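PDB 6QVM: multiheme cytochrome cf from Carboxydothermus ferrireducens DSM 11255, which probably carries electrons along its eleven c-type hemes, from the S-layer to insoluble Fe(III) outside the cell. Local coordinates for residues P332-V335 with Y340-L343; C314-V319 with N326-T331; K29-N34 with K89-D94; S231-S236 with A359-T364. All coordinates share one frame; numbering follows the deposited sequence.

Interaction 1: residues P332-V335 with Y340-L343; sequences PYSV and YKEL. With NGA (2-acetamido-2-deoxy-beta-D-galactopyranose), chain B.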
# COMPACT_ATOMS: atom_id res chain seq x y z
N PRO A 332 6.49 17.28 -10.31
CA PRO A 332 7.33 17.24 -9.10
C PRO A 332 8.41 18.31 -9.02
O PRO A 332 9.31 18.18 -8.19
CB PRO A 332 7.97 15.85 -9.21
CG PRO A 332 8.14 15.65 -10.68
CD PRO A 332 6.96 16.34 -11.34
N TYR A 333 8.33 19.35 -9.85
CA TYR A 333 9.39 20.35 -9.90
C TYR A 333 8.78 21.70 -10.23
O TYR A 333 7.60 21.81 -10.61
CB TYR A 333 10.43 20.00 -10.97
CG TYR A 333 9.82 20.02 -12.36
CD1 TYR A 333 9.16 18.91 -12.86
CD2 TYR A 333 9.87 21.16 -13.15
CE1 TYR A 333 8.58 18.92 -14.11
CE2 TYR A 333 9.29 21.19 -14.40
CZ TYR A 333 8.65 20.06 -14.88
OH TYR A 333 8.08 20.08 -16.13
N SER A 334 9.60 22.73 -10.09
CA SER A 334 9.39 24.01 -10.75
C SER A 334 10.73 24.43 -11.35
O SER A 334 11.79 24.03 -10.86
CB SER A 334 8.86 25.07 -9.79
OG SER A 334 9.80 25.38 -8.78
N VAL A 335 10.67 25.23 -12.41
CA VAL A 335 11.86 25.61 -13.17
C VAL A 335 12.05 27.12 -13.06
O VAL A 335 11.22 27.90 -13.55
CB VAL A 335 11.75 25.18 -14.64
CG1 VAL A 335 10.33 25.28 -15.14
CG2 VAL A 335 12.68 25.99 -15.53
N TYR A 340 16.33 23.85 -11.92
CA TYR A 340 15.14 23.16 -11.45
C TYR A 340 15.12 23.15 -9.93
O TYR A 340 16.16 23.05 -9.29
CB TYR A 340 15.08 21.74 -12.00
CG TYR A 340 14.93 21.68 -13.50
CD1 TYR A 340 13.68 21.71 -14.10
CD2 TYR A 340 16.05 21.60 -14.33
CE1 TYR A 340 13.53 21.66 -15.47
CE2 TYR A 340 15.91 21.54 -15.71
CZ TYR A 340 14.65 21.58 -16.28
OH TYR A 340 14.51 21.53 -17.65
N LYS A 341 13.92 23.30 -9.36
CA LYS A 341 13.72 23.12 -7.93
C LYS A 341 12.86 21.89 -7.72
O LYS A 341 11.79 21.76 -8.32
CB LYS A 341 13.05 24.35 -7.30
CG LYS A 341 13.14 24.36 -5.78
CD LYS A 341 12.11 25.29 -5.14
CE LYS A 341 12.17 25.19 -3.63
NZ LYS A 341 10.91 25.62 -2.98
N GLU A 342 13.33 20.98 -6.87
CA GLU A 342 12.57 19.78 -6.56
C GLU A 342 11.43 20.11 -5.61
O GLU A 342 11.66 20.69 -4.54
CB GLU A 342 13.49 18.73 -5.95
CG GLU A 342 14.69 18.40 -6.82
CD GLU A 342 15.64 17.41 -6.16
OE1 GLU A 342 16.72 17.16 -6.73
OE2 GLU A 342 15.30 16.88 -5.08
N LEU A 343 10.21 19.77 -6.00
CA LEU A 343 9.04 20.02 -5.18
C LEU A 343 8.60 18.80 -4.38
O LEU A 343 7.71 18.93 -3.53
CB LEU A 343 7.87 20.49 -6.05
CG LEU A 343 8.04 21.85 -6.75
CD1 LEU A 343 6.76 22.29 -7.45
CD2 LEU A 343 8.51 22.90 -5.76
C1 NGA B . 13.89 22.26 -18.64
C2 NGA B . 14.44 22.30 -20.07
C3 NGA B . 13.45 22.54 -21.21
C4 NGA B . 12.10 21.94 -20.84
C5 NGA B . 11.61 22.44 -19.48
C6 NGA B . 10.25 21.83 -19.17
C7 NGA B . 16.69 23.00 -19.73
C8 NGA B . 17.51 24.01 -18.98
N2 NGA B . 15.45 23.34 -20.06
O3 NGA B . 13.88 21.94 -22.43
O4 NGA B . 12.21 20.54 -20.78
O5 NGA B . 12.50 22.07 -18.45
O6 NGA B . 9.60 22.54 -18.14
O7 NGA B . 17.16 21.89 -20.01

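Interaction 2: residues C314-V319 with N326-T331; sequences CAKCHV and NGITGT. With HEC (heme c), chain H.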
# COMPACT_ATOMS: atom_id res chain seq x y z
N CYS A 314 10.04 11.77 -15.68
CA CYS A 314 9.92 10.47 -15.03
C CYS A 314 9.57 10.57 -13.56
O CYS A 314 8.84 9.72 -13.03
CB CYS A 314 11.23 9.67 -15.16
SG CYS A 314 11.99 9.72 -16.80
N ALA A 315 10.07 11.61 -12.90
CA ALA A 315 10.01 11.68 -11.44
C ALA A 315 8.57 11.63 -10.92
O ALA A 315 8.32 11.11 -9.82
CB ALA A 315 10.72 12.94 -10.96
N LYS A 316 7.62 12.14 -11.70
CA LYS A 316 6.25 12.27 -11.24
C LYS A 316 5.63 10.94 -10.83
O LYS A 316 4.67 10.92 -10.06
CB LYS A 316 5.38 12.92 -12.32
CG LYS A 316 5.32 12.09 -13.59
CD LYS A 316 4.83 12.90 -14.77
CE LYS A 316 4.40 12.01 -15.92
NZ LYS A 316 3.90 12.82 -17.06
N CYS A 317 6.16 9.82 -11.32
CA CYS A 317 5.71 8.50 -10.89
C CYS A 317 6.70 7.83 -9.96
O CYS A 317 6.43 6.73 -9.48
CB CYS A 317 5.44 7.60 -12.11
SG CYS A 317 4.17 8.23 -13.22
N HIS A 318 7.84 8.48 -9.67
CA HIS A 318 8.91 7.86 -8.90
C HIS A 318 9.12 8.52 -7.54
O HIS A 318 9.95 8.04 -6.77
CB HIS A 318 10.22 7.88 -9.70
CG HIS A 318 10.15 7.21 -11.03
ND1 HIS A 318 11.17 7.29 -11.95
CD2 HIS A 318 9.17 6.46 -11.61
CE1 HIS A 318 10.83 6.61 -13.04
NE2 HIS A 318 9.63 6.09 -12.85
N VAL A 319 8.39 9.58 -7.22
CA VAL A 319 8.58 10.31 -5.98
C VAL A 319 7.23 10.64 -5.36
O VAL A 319 6.17 10.41 -5.95
CB VAL A 319 9.41 11.60 -6.17
CG1 VAL A 319 10.79 11.27 -6.75
CG2 VAL A 319 8.66 12.57 -7.06
N ASN A 326 -0.59 13.36 -8.10
CA ASN A 326 0.61 12.62 -8.41
C ASN A 326 0.33 11.59 -9.50
O ASN A 326 -0.82 11.32 -9.86
CB ASN A 326 1.18 11.93 -7.17
CG ASN A 326 0.21 10.97 -6.54
OD1 ASN A 326 -0.99 11.22 -6.50
ND2 ASN A 326 0.72 9.85 -6.04
N GLY A 327 1.40 11.01 -10.03
CA GLY A 327 1.26 10.08 -11.13
C GLY A 327 1.49 10.72 -12.47
O GLY A 327 2.31 11.64 -12.60
N ILE A 328 0.74 10.27 -13.48
CA ILE A 328 1.05 10.65 -14.86
C ILE A 328 0.73 12.12 -15.14
O ILE A 328 1.31 12.72 -16.05
CB ILE A 328 0.30 9.70 -15.83
CG1 ILE A 328 0.79 9.91 -17.26
CG2 ILE A 328 -1.20 9.89 -15.71
CD1 ILE A 328 0.65 8.68 -18.12
N THR A 329 -0.16 12.73 -14.36
CA THR A 329 -0.46 14.14 -14.52
C THR A 329 0.31 15.02 -13.54
O THR A 329 0.00 16.21 -13.42
CB THR A 329 -1.97 14.40 -14.35
OG1 THR A 329 -2.34 14.17 -12.99
CG2 THR A 329 -2.78 13.48 -15.26
N GLY A 330 1.32 14.46 -12.87
CA GLY A 330 1.98 15.16 -11.79
C GLY A 330 3.12 16.06 -12.24
O GLY A 330 3.69 15.89 -13.32
N THR A 331 3.46 17.01 -11.37
CA THR A 331 4.53 17.98 -11.62
C THR A 331 5.40 18.05 -10.37
O THR A 331 5.08 18.80 -9.43
CB THR A 331 3.98 19.35 -11.97
OG1 THR A 331 2.97 19.22 -12.98
CG2 THR A 331 5.09 20.26 -12.49
FE HEC H . 9.01 4.12 -14.95
CHA HEC H . 9.20 0.86 -13.78
CHB HEC H . 12.38 4.02 -15.67
CHC HEC H . 8.81 7.27 -16.35
CHD HEC H . 5.79 4.41 -13.85
NA HEC H . 10.51 2.71 -14.76
C1A HEC H . 10.37 1.44 -14.23
C2A HEC H . 11.68 0.81 -14.23
C3A HEC H . 12.56 1.67 -14.75
C4A HEC H . 11.84 2.88 -15.10
CMA HEC H . 14.07 1.41 -14.94
CAA HEC H . 11.97 -0.63 -13.74
CBA HEC H . 11.66 -1.58 -14.90
CGA HEC H . 12.03 -3.00 -14.54
O1A HEC H . 11.51 -3.53 -13.52
O2A HEC H . 12.84 -3.59 -15.30
NB HEC H . 10.34 5.42 -15.81
C1B HEC H . 11.66 5.12 -16.10
C2B HEC H . 12.19 6.19 -16.92
C3B HEC H . 11.21 7.10 -17.11
C4B HEC H . 10.03 6.62 -16.42
CMB HEC H . 13.64 6.24 -17.44
CAB HEC H . 11.27 8.42 -17.92
CBB HEC H . 11.60 8.17 -19.41
NC HEC H . 7.58 5.57 -15.05
C1C HEC H . 7.68 6.79 -15.71
C2C HEC H . 6.40 7.46 -15.63
C3C HEC H . 5.56 6.67 -14.93
C4C HEC H . 6.29 5.47 -14.56
CMC HEC H . 6.10 8.86 -16.22
CAC HEC H . 4.09 6.95 -14.55
CBC HEC H . 3.20 7.03 -15.81
ND HEC H . 7.72 2.84 -13.95
C1D HEC H . 6.40 3.18 -13.66
C2D HEC H . 5.75 2.03 -13.11
C3D HEC H . 6.81 0.91 -13.08
C4D HEC H . 8.00 1.52 -13.63
CMD HEC H . 4.28 1.99 -12.65
CAD HEC H . 6.67 -0.55 -12.59
CBD HEC H . 5.52 -1.25 -13.33
CGD HEC H . 5.96 -1.63 -14.72
O1D HEC H . 7.18 -1.62 -14.98
O2D HEC H . 5.09 -1.95 -15.57
O HOH W 1 2.82 15.96 -15.95
O HOH W 2 3.47 10.09 -5.34

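Interaction 3: residues K29-N34 with K89-D94; sequences KDTGKN and KKLAVD. With HEC (heme c), chain E.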
# COMPACT_ATOMS: atom_id res chain seq x y z
N LYS A 29 -7.01 3.20 32.01
CA LYS A 29 -6.64 2.38 33.16
C LYS A 29 -5.14 2.09 33.18
O LYS A 29 -4.48 2.27 34.21
CB LYS A 29 -7.44 1.07 33.15
CG LYS A 29 -8.87 1.23 33.64
CD LYS A 29 -9.82 0.32 32.88
CE LYS A 29 -11.23 0.88 32.91
NZ LYS A 29 -12.10 0.23 31.91
N ASP A 30 -4.59 1.66 32.04
CA ASP A 30 -3.17 1.30 31.98
C ASP A 30 -2.27 2.45 32.39
O ASP A 30 -1.23 2.24 33.02
CB ASP A 30 -2.81 0.83 30.57
CG ASP A 30 -3.66 -0.34 30.10
OD1 ASP A 30 -4.18 -1.09 30.95
OD2 ASP A 30 -3.81 -0.52 28.87
N THR A 31 -2.67 3.68 32.07
CA THR A 31 -1.81 4.84 32.26
C THR A 31 -2.20 5.70 33.45
O THR A 31 -1.38 6.48 33.93
CB THR A 31 -1.81 5.71 31.00
OG1 THR A 31 -3.14 6.17 30.74
CG2 THR A 31 -1.31 4.90 29.81
N GLY A 32 -3.43 5.56 33.95
CA GLY A 32 -3.90 6.42 35.02
C GLY A 32 -4.20 7.84 34.60
O GLY A 32 -4.20 8.74 35.44
N LYS A 33 -4.45 8.07 33.31
CA LYS A 33 -4.60 9.41 32.76
C LYS A 33 -6.04 9.69 32.37
O LYS A 33 -6.80 8.78 32.01
CB LYS A 33 -3.69 9.60 31.54
CG LYS A 33 -2.20 9.55 31.85
CD LYS A 33 -1.77 10.76 32.66
CE LYS A 33 -0.35 10.58 33.15
NZ LYS A 33 0.13 11.76 33.92
N ASN A 34 -6.41 10.96 32.43
CA ASN A 34 -7.71 11.40 31.94
C ASN A 34 -7.80 11.23 30.43
O ASN A 34 -6.78 11.25 29.72
CB ASN A 34 -7.96 12.86 32.30
CG ASN A 34 -8.48 13.03 33.71
OD1 ASN A 34 -8.44 12.10 34.52
ND2 ASN A 34 -8.99 14.23 34.01
N LYS A 89 2.53 2.79 22.38
CA LYS A 89 1.49 2.92 23.39
C LYS A 89 2.08 2.85 24.80
O LYS A 89 1.62 2.11 25.67
CB LYS A 89 0.39 1.89 23.17
CG LYS A 89 -0.02 1.81 21.71
CD LYS A 89 -1.52 1.69 21.51
CE LYS A 89 -1.83 1.14 20.13
NZ LYS A 89 -3.08 1.70 19.54
N LYS A 90 3.14 3.63 25.01
CA LYS A 90 3.69 3.91 26.32
C LYS A 90 3.83 5.41 26.47
O LYS A 90 4.10 6.12 25.49
CB LYS A 90 5.05 3.22 26.54
CG LYS A 90 5.02 1.71 26.36
CD LYS A 90 6.41 1.11 26.52
CE LYS A 90 6.89 0.46 25.24
NZ LYS A 90 7.78 1.34 24.44
N LEU A 91 3.63 5.91 27.69
CA LEU A 91 3.64 7.35 27.91
C LEU A 91 5.01 7.94 27.64
O LEU A 91 6.03 7.39 28.07
CB LEU A 91 3.21 7.65 29.34
CG LEU A 91 1.74 7.44 29.73
CD1 LEU A 91 1.55 7.70 31.21
CD2 LEU A 91 0.83 8.34 28.90
N ALA A 92 5.05 9.06 26.93
CA ALA A 92 6.28 9.82 26.81
C ALA A 92 6.62 10.46 28.15
O ALA A 92 5.79 10.53 29.07
CB ALA A 92 6.14 10.89 25.73
N VAL A 93 7.86 10.92 28.27
CA VAL A 93 8.27 11.63 29.47
C VAL A 93 7.53 12.96 29.54
O VAL A 93 7.46 13.71 28.56
CB VAL A 93 9.79 11.83 29.49
CG1 VAL A 93 10.19 12.88 30.52
CG2 VAL A 93 10.49 10.52 29.79
N ASP A 94 6.98 13.26 30.72
CA ASP A 94 6.19 14.47 30.93
C ASP A 94 6.73 15.18 32.17
O ASP A 94 6.62 14.67 33.28
CB ASP A 94 4.71 14.13 31.10
CG ASP A 94 3.80 15.35 31.08
OD1 ASP A 94 4.31 16.49 31.27
OD2 ASP A 94 2.58 15.18 30.86
FE HEC E . -8.43 6.82 23.94
CHA HEC E . -8.59 5.57 20.74
CHB HEC E . -11.85 6.80 24.11
CHC HEC E . -8.25 7.84 27.23
CHD HEC E . -4.98 7.17 23.67
NA HEC E . -9.93 6.27 22.67
C1A HEC E . -9.78 5.82 21.38
C2A HEC E . -11.10 5.64 20.80
C3A HEC E . -12.00 6.00 21.73
C4A HEC E . -11.28 6.40 22.93
CMA HEC E . -13.53 5.98 21.59
CAA HEC E . -11.37 5.16 19.36
CBA HEC E . -12.06 3.80 19.37
CGA HEC E . -11.06 2.70 19.63
O1A HEC E . -11.44 1.70 20.29
O2A HEC E . -9.89 2.82 19.17
NB HEC E . -9.79 7.25 25.39
C1B HEC E . -11.16 7.13 25.26
C2B HEC E . -11.75 7.43 26.54
C3B HEC E . -10.76 7.73 27.41
C4B HEC E . -9.50 7.61 26.70
CMB HEC E . -13.28 7.43 26.80
CAB HEC E . -10.91 8.12 28.90
CBB HEC E . -11.54 6.98 29.74
NC HEC E . -6.91 7.42 25.19
C1C HEC E . -7.06 7.77 26.52
C2C HEC E . -5.74 8.05 27.07
C3C HEC E . -4.83 7.81 26.11
C4C HEC E . -5.56 7.44 24.90
CMC HEC E . -5.48 8.41 28.55
CAC HEC E . -3.28 7.97 26.17
CBC HEC E . -2.61 7.11 27.27
ND HEC E . -7.01 6.43 22.44
C1D HEC E . -5.64 6.65 22.57
C2D HEC E . -4.99 6.25 21.35
C3D HEC E . -6.12 5.76 20.43
C4D HEC E . -7.33 5.90 21.20
CMD HEC E . -3.48 6.30 21.03
CAD HEC E . -6.00 5.20 19.01
CBD HEC E . -5.74 3.70 19.14
CGD HEC E . -5.69 3.04 17.79
O1D HEC E . -6.57 3.33 16.94
O2D HEC E . -4.77 2.20 17.58

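Interaction 4: residues S231-S236 with A359-T364; sequences SCHGFS and ALHAAT. With HEC (heme c), chain G.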
# COMPACT_ATOMS: atom_id res chain seq x y z
N SER A 231 5.66 5.05 12.42
CA SER A 231 5.86 5.23 13.85
C SER A 231 4.60 4.96 14.66
O SER A 231 4.70 4.64 15.85
CB SER A 231 6.36 6.66 14.13
OG SER A 231 5.34 7.61 13.87
N CYS A 232 3.41 5.07 14.05
CA CYS A 232 2.16 4.70 14.69
C CYS A 232 1.59 3.38 14.19
O CYS A 232 1.14 2.57 15.00
CB CYS A 232 1.10 5.79 14.50
SG CYS A 232 1.24 7.21 15.62
N HIS A 233 1.61 3.15 12.88
CA HIS A 233 0.95 1.99 12.29
C HIS A 233 1.83 0.75 12.20
O HIS A 233 1.30 -0.35 12.04
CB HIS A 233 0.42 2.35 10.89
CG HIS A 233 -0.75 3.27 10.91
ND1 HIS A 233 -2.03 2.83 11.18
CD2 HIS A 233 -0.85 4.60 10.72
CE1 HIS A 233 -2.86 3.85 11.15
NE2 HIS A 233 -2.17 4.94 10.87
N GLY A 234 3.14 0.90 12.27
CA GLY A 234 4.04 -0.25 12.07
C GLY A 234 4.46 -0.38 10.61
O GLY A 234 5.25 0.41 10.14
N PHE A 235 3.91 -1.38 9.92
CA PHE A 235 4.10 -1.55 8.48
C PHE A 235 5.58 -1.55 8.11
O PHE A 235 5.99 -0.98 7.09
CB PHE A 235 3.36 -0.47 7.69
CG PHE A 235 1.86 -0.67 7.62
CD1 PHE A 235 1.08 -0.63 8.76
CD2 PHE A 235 1.24 -0.88 6.40
CE1 PHE A 235 -0.29 -0.81 8.69
CE2 PHE A 235 -0.13 -1.06 6.32
CZ PHE A 235 -0.89 -1.02 7.47
N SER A 236 6.41 -2.18 8.95
CA SER A 236 7.85 -2.14 8.71
C SER A 236 8.24 -2.93 7.48
O SER A 236 9.21 -2.59 6.80
CB SER A 236 8.61 -2.65 9.94
OG SER A 236 8.33 -4.02 10.19
N ALA A 359 0.02 14.64 6.67
CA ALA A 359 0.63 15.35 7.80
C ALA A 359 -0.42 15.69 8.85
O ALA A 359 -0.21 15.50 10.05
CB ALA A 359 1.34 16.61 7.32
N LEU A 360 -1.57 16.23 8.41
CA LEU A 360 -2.64 16.55 9.35
C LEU A 360 -3.16 15.29 10.04
O LEU A 360 -3.45 15.31 11.24
CB LEU A 360 -3.77 17.28 8.63
CG LEU A 360 -4.99 17.68 9.47
CD1 LEU A 360 -4.58 18.53 10.67
CD2 LEU A 360 -6.00 18.42 8.61
N HIS A 361 -3.28 14.19 9.30
CA HIS A 361 -3.67 12.92 9.91
C HIS A 361 -2.63 12.45 10.91
O HIS A 361 -2.96 12.01 12.02
CB HIS A 361 -3.89 11.86 8.84
CG HIS A 361 -3.98 10.47 9.39
ND1 HIS A 361 -5.06 10.02 10.10
CD2 HIS A 361 -3.10 9.45 9.35
CE1 HIS A 361 -4.86 8.77 10.46
NE2 HIS A 361 -3.67 8.40 10.03
N ALA A 362 -1.35 12.55 10.54
CA ALA A 362 -0.28 12.06 11.41
C ALA A 362 -0.16 12.85 12.70
O ALA A 362 0.41 12.34 13.68
CB ALA A 362 1.06 12.09 10.66
N ALA A 363 -0.67 14.08 12.74
CA ALA A 363 -0.61 14.90 13.94
C ALA A 363 -1.84 14.75 14.82
O ALA A 363 -1.86 15.30 15.93
CB ALA A 363 -0.43 16.37 13.57
N THR A 364 -2.87 14.02 14.36
CA THR A 364 -4.11 13.89 15.12
C THR A 364 -4.64 12.47 15.21
O THR A 364 -5.47 12.21 16.10
CB THR A 364 -5.21 14.77 14.51
OG1 THR A 364 -5.53 14.28 13.20
CG2 THR A 364 -4.76 16.22 14.41
FE HEC G . -2.96 6.67 10.54
CHA HEC G . -6.20 5.50 10.67
CHB HEC G . -2.79 5.77 7.22
CHC HEC G . 0.15 8.11 10.29
CHD HEC G . -2.84 7.03 13.95
NA HEC G . -4.23 5.78 9.20
C1A HEC G . -5.54 5.40 9.46
C2A HEC G . -6.09 4.86 8.23
C3A HEC G . -5.15 4.93 7.29
C4A HEC G . -3.96 5.51 7.88
CMA HEC G . -5.30 4.47 5.82
CAA HEC G . -7.53 4.32 8.07
CBA HEC G . -8.42 5.51 7.73
CGA HEC G . -9.85 5.07 7.57
O1A HEC G . -10.36 4.30 8.43
O2A HEC G . -10.48 5.49 6.56
NB HEC G . -1.55 6.85 9.05
C1B HEC G . -1.76 6.55 7.71
C2B HEC G . -0.72 7.21 6.93
C3B HEC G . 0.10 7.85 7.79
C4B HEC G . -0.41 7.64 9.13
CMB HEC G . -0.59 7.10 5.40
CAB HEC G . 1.35 8.68 7.45
CBB HEC G . 0.95 9.99 6.73
NC HEC G . -1.60 7.40 11.87
C1C HEC G . -0.37 7.96 11.56
C2C HEC G . 0.22 8.51 12.76
C3C HEC G . -0.57 8.15 13.79
C4C HEC G . -1.74 7.48 13.24
CMC HEC G . 1.63 9.14 12.84
CAC HEC G . -0.32 8.42 15.30
CBC HEC G . -0.29 9.94 15.58
ND HEC G . -4.31 6.31 12.06
C1D HEC G . -4.03 6.58 13.40
C2D HEC G . -5.21 6.27 14.17
C3D HEC G . -6.27 5.80 13.16
C4D HEC G . -5.61 5.85 11.87
CMD HEC G . -5.38 6.42 15.70
CAD HEC G . -7.71 5.37 13.48
CBD HEC G . -7.69 3.93 13.98
CGD HEC G . -7.24 3.05 12.85
O1D HEC G . -8.02 2.88 11.87
O2D HEC G . -6.10 2.51 12.91

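Interaction 1: residues P332-V335 with Y340-L343
Tyr340 turns the edge of its ring toward the face of Tyr333, an offset edge-to-face pair with centroids 5.9 Å apart and planes at 75°. The two side chains run side by side and point the same way, and they touch through Tyr340 CD1 and Tyr333 CD2, 4.0 Å apart. Val335 CB also lies against Tyr340 CD1, so Tyr340 has a neighbour from each of two residues of the facing strand. CG of Tyr340 lies anti to its carbonyl carbon (chi1 -65°), and the phenol oxygen reaches out to the sugar: OH is bonded to C1 of the N-acetylgalactosamine at 1.4 Å, an O-glycosidic link to tyrosine. The strands form an antiparallel beta hairpin, 333-336 with 339-342. Ser334 and Lys341 are its hydrogen-bonded pair here, with Lys341 N only 2.7 Å from Ser334 O, and Ser334 N donating a hydrogen bond to Lys341 O. Beyond the strand, Leu343 N bonds to Pro332 O, and its side chain folds back over the backbone of Tyr333, CD1 coming within 3.3 Å of Tyr333 O. An alanine in place of Leu343 would probably strip that cover from the Tyr333 peptide and open a gap beside Ser334 OG. On the hairpin face shared with the tyrosines, the Glu342 carboxylate is held by the hydroxyls of Tyr287 and Tyr272.

Interaction 2: residues C314-V319 with N326-T331
This is a loop-to-loop contact beside a covalently bound heme, in which Lys316 of the heme-binding motif grips the backbone of segment 326-331. Residues 314-318 are a CXXCH motif: Cys314 SG and Cys317 SG are bonded to the heme's CAB and CAC. His318 NE2 points at the heme FE from 2.9 Å, longer than a normal coordination bond. The facing segment makes a type I beta turn from Gly327 to Gly330. Lys316 runs extended beyond CG (chi2 -163°) across this turn, its methylenes packed on Gly327 O and Gly330 O, until NZ meets Ile328 O at 2.8 Å. Meanwhile Gly327 N bonds to Lys316 O, and Tyr322 OH bonds to both of those atoms. A methionine instead of Lys316 would probably leave Ile328 O without its ammonium partner and the turn less firmly held to the motif. At Gly330 a CB would be crowded by Lys316 CB and Gly327 O. Ile328 also reaches the heme, its CD1 3.8 Å from CBC. At the far end Asn326 ND2, which also bonds Ala353 O, donates a hydrogen bond to a water that in turn donates one to Val319 O, both at 2.8 Å.

Interaction 3: residues K29-N34 with K89-D94
Leu91 lays its branched end over Thr31 and against the stem of Lys33, an apolar contact with no hydrogen bond across it. CD1 does most of the touching: it lies 3.9 Å from Thr31 CB and 4.0 Å from Lys33 CE, the side chains meeting at a slant. The other branch, CD2, turns to the heme, 4.0 Å from CBC, where Thr31 CG2 also arrives at 3.6 Å; the methyls and the heme's thioether arm form one small apolar patch. Thr31 has CG2 anti to its carbonyl carbon, while OG1 (chi1 61°) sits between the backbone N and C and bonds back to Tyr27 O one helical turn earlier, which fixes the rotation and commits the methyl to the contact. Lys33 bends at chi2 (-69°) and is extended beyond, which carries CE past Leu91 and sets its ammonium among the rings of Tyr37 and Tyr97 in cation-pi contacts. Asp94 OD2 is near but not in contact, 5.2 Å from Lys33 NZ, and is bonded to Tyr37 OH. Lys89, twisted at chi2 and chi4, puts NZ 2.6 Å from the heme propionate oxygen O2D and also bonds Tyr27 OH. Gly32, with positive phi, ends helix 25-31 here, and the facing loop links helices 79-86 and 102-113; Phe84 of the first touches Thr31 and Leu91, and Val93 lies on the second at Asn104, Lys107 and Glu108.

Interaction 4: residues S231-S236 with A359-T364
His233, last residue of helix 226-233, and His361, in the short helix 359-362, come from helices on opposite sides of one heme, and the chain leaves the first helix at Gly234 with positive phi. This is bis-histidine ligation of a c-type heme, with His233 closing a CXXCH motif and His361 supplied from far along the sequence as the distal ligand. Each NE2 is bound to the iron at 1.9 Å, and the two nitrogens are 3.9 Å from each other, so they stand almost exactly in line through the metal. The imidazoles meet the iron by their edges, each with the other's NE2 near its own plane, and the two rings are turned only about 19° from parallel. Different torsions bring them there: His233 has CG anti to the carbonyl carbon (chi1 -72°), whereas in His361 CG is anti to the backbone N. His361 ND1 is hydrogen-bonded to Asp366 O, a second-shell bond that holds the ring's rotation. Beside His233, Cys232 SG is bonded to the heme's CAC, tying the porphyrin to the first helix. Across the ring, Ala362 sets its CB 3.7 Å from CMC. Another heme comes within about 4 Å of the His233 side chain and is touched by Phe235 too, an arrangement consistent with electron transfer between the two. Past the ligand, Thr364 OG1 donates a hydrogen bond to Leu360 O at 3.0 Å, the donor tilted 24° from the carbonyl plane.

How the interactions relate
Interactions 1 and 2 are neighbours in series along the chain: Pro332 CG packs on Ala315 CB, so the glycosylated hairpin sits directly on a heme-binding loop. Both are nested inside the long loop that interaction 4 closes, yet neither touches it. Interaction 3 lies at the N-terminal side, with its nearest atoms about 6 Å from interaction 4. Interactions 1 and 3 are surface contacts, the first built on strand hydrogen bonds and an aromatic pair, the second on apolar packing alone. The partly buried pair differs again: a lysine bonded to a backbone carbonyl in interaction 2, and in interaction 4 two histidines joined through the iron they share.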